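PDB 4O9D: Rik1-associated factor 1 from Schizosaccharomyces pombe, which serves, through a chain whose WD40 propeller part is described here, as a component of the Clr4 methyltransferase complex, which ubiquitylates and methylates histone H3 to establish heterochromatin. Local coordinates for residues H319-M324 with T353-I359. Sequence-based numbering, arbitrary orientation.
Sequences HGKTKM and TGGSDGI
The irregular backbone of H319-M324 runs past a type I turn, G355 to G358, and is joined to it by one backbone bond, K323 N to S356 O at 2.7 Å, while T322 and D357 bring their CA atoms to 4.4 Å. The side chain of H319 reaches into the hairpin and uses both ring nitrogens. H319 ND1 donates to D357 OD1 at 2.9 Å, on the syn side and 16° out of the carboxylate plane; H319 NE2 shares a hydrogen bond with T353 OG1 at 2.9 Å. Carboxylate and ring planes stand 68° apart, and G355 CA lies over one face of the H319 ring, 4.2 Å from its centroid, a CH-pi contact that a side chain at this position would obstruct. With its CG set between backbone N and carbonyl carbon (chi1 51°), D357 turns OD2 to the amide of G320 (G320 N to D357 OD2 2.9 Å), which comes from above the carboxylate plane. D357 OD1 also accepts I359 N at 3.2 Å, closing an Asx turn. An alanine in place of D357 would probably leave H319 ND1 and the amides of G320 and I359 without their acceptor and the imidazole less firmly fixed, still bonded to T353 at NE2. Further along, the K323 chain passes over the D357 carbonyl (K323 CD to D357 O 3.2 Å) before its NZ forms a salt bridge with E377 and a hydrogen bond to the M378 carbonyl. Since T353 OG1 also bonds W363 NE1, the series D357-H319-T353-W363 matches the hydrogen-bonded tetrad of WD40 blades. It ties the loop leaving strand 315-318, outermost in one blade, to the hairpin between strands 351-354 and 359-363 of the next.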
loop_
_atom_site.group_PDB
_atom_site.type_symbol
_atom_site.label_atom_id
_atom_site.label_comp_id
_atom_site.label_asym_id
_atom_site.label_seq_id
_atom_site.Cartn_x
_atom_site.Cartn_y
_atom_site.Cartn_z
ATOM N N HIS A 319 -15.252 14.316 0.839
ATOM C CA HIS A 319 -16.269 13.273 0.746
ATOM C C HIS A 319 -17.407 13.586 1.708
ATOM O O HIS A 319 -17.332 14.525 2.497
ATOM C CB HIS A 319 -15.694 11.890 1.047
ATOM C CG HIS A 319 -14.990 11.269 -0.117
ATOM N ND1 HIS A 319 -15.453 10.136 -0.755
ATOM C CD2 HIS A 319 -13.871 11.643 -0.774
ATOM C CE1 HIS A 319 -14.639 9.836 -1.750
ATOM N NE2 HIS A 319 -13.676 10.734 -1.786
ATOM N N GLY A 320 -18.440 12.762 1.667
ATOM C CA GLY A 320 -19.638 13.014 2.439
ATOM C C GLY A 320 -19.671 12.325 3.784
ATOM O O GLY A 320 -18.676 11.783 4.266
ATOM N N LYS A 321 -20.841 12.347 4.401
ATOM C CA LYS A 321 -20.999 11.814 5.747
ATOM C C LYS A 321 -20.703 10.326 5.730
ATOM O O LYS A 321 -20.999 9.643 4.768
ATOM C CB LYS A 321 -22.422 12.053 6.265
ATOM C CG LYS A 321 -23.163 13.235 5.619
ATOM C CD LYS A 321 -22.387 14.545 5.708
ATOM C CE LYS A 321 -23.316 15.746 5.916
ATOM N NZ LYS A 321 -24.457 15.811 4.933
ATOM N N THR A 322 -20.114 9.840 6.811
ATOM C CA THR A 322 -19.656 8.468 6.893
ATOM C C THR A 322 -20.840 7.513 6.851
ATOM O O THR A 322 -21.927 7.847 7.317
ATOM C CB THR A 322 -18.888 8.253 8.193
ATOM O OG1 THR A 322 -18.475 6.885 8.296
ATOM C CG2 THR A 322 -19.779 8.619 9.393
ATOM N N LYS A 323 -20.631 6.337 6.271
ATOM C CA LYS A 323 -21.655 5.304 6.263
ATOM C C LYS A 323 -21.563 4.466 7.536
ATOM O O LYS A 323 -22.462 3.678 7.832
ATOM C CB LYS A 323 -21.503 4.396 5.035
ATOM C CG LYS A 323 -22.161 4.944 3.773
ATOM C CD LYS A 323 -22.152 3.899 2.669
ATOM C CE LYS A 323 -23.230 4.137 1.613
ATOM N NZ LYS A 323 -23.380 2.957 0.691
ATOM N N MET A 324 -20.478 4.642 8.284
ATOM C CA MET A 324 -20.249 3.861 9.501
ATOM C C MET A 324 -21.178 4.318 10.626
ATOM O O MET A 324 -21.072 5.451 11.112
ATOM C CB MET A 324 -18.787 3.978 9.962
ATOM C CG MET A 324 -17.763 3.388 8.999
ATOM S SD MET A 324 -18.219 1.734 8.429
ATOM C CE MET A 324 -17.714 0.726 9.823
ATOM N N THR A 353 -10.313 9.113 -5.415
ATOM C CA THR A 353 -10.295 8.945 -3.982
ATOM C C THR A 353 -11.538 8.204 -3.501
ATOM O O THR A 353 -12.614 8.311 -4.092
ATOM C CB THR A 353 -10.150 10.310 -3.246
ATOM O OG1 THR A 353 -11.309 11.128 -3.459
ATOM C CG2 THR A 353 -8.929 11.053 -3.730
ATOM N N GLY A 354 -11.374 7.418 -2.446
ATOM C CA GLY A 354 -12.480 6.658 -1.891
ATOM C C GLY A 354 -12.547 6.834 -0.397
ATOM O O GLY A 354 -11.532 6.682 0.311
ATOM N N GLY A 355 -13.742 7.137 0.103
ATOM C CA GLY A 355 -13.875 7.491 1.501
ATOM C C GLY A 355 -14.897 6.674 2.269
ATOM O O GLY A 355 -15.402 5.643 1.807
ATOM N N SER A 356 -15.193 7.137 3.469
ATOM C CA SER A 356 -16.061 6.377 4.357
ATOM C C SER A 356 -17.534 6.628 4.075
ATOM O O SER A 356 -18.388 6.023 4.730
ATOM C CB SER A 356 -15.729 6.657 5.829
ATOM O OG SER A 356 -16.022 7.996 6.192
ATOM N N ASP A 357 -17.838 7.513 3.116
ATOM C CA ASP A 357 -19.195 7.614 2.601
ATOM C C ASP A 357 -19.461 6.432 1.662
ATOM O O ASP A 357 -20.577 6.279 1.154
ATOM C CB ASP A 357 -19.451 8.973 1.881
ATOM C CG ASP A 357 -18.377 9.300 0.815
ATOM O OD1 ASP A 357 -17.389 8.542 0.705
ATOM O OD2 ASP A 357 -18.506 10.328 0.099
ATOM N N GLY A 358 -18.438 5.602 1.419
ATOM C CA GLY A 358 -18.585 4.497 0.489
ATOM C C GLY A 358 -18.484 4.890 -0.983
ATOM O O GLY A 358 -18.704 4.070 -1.871
ATOM N N ILE A 359 -18.136 6.141 -1.265
ATOM C CA ILE A 359 -18.106 6.600 -2.654
ATOM C C ILE A 359 -16.690 6.720 -3.186
ATOM O O ILE A 359 -15.784 7.156 -2.482
ATOM C CB ILE A 359 -18.789 7.985 -2.812
ATOM C CG1 ILE A 359 -20.173 7.999 -2.138
ATOM C CG2 ILE A 359 -18.914 8.372 -4.295
ATOM C CD1 ILE A 359 -21.238 7.227 -2.899
#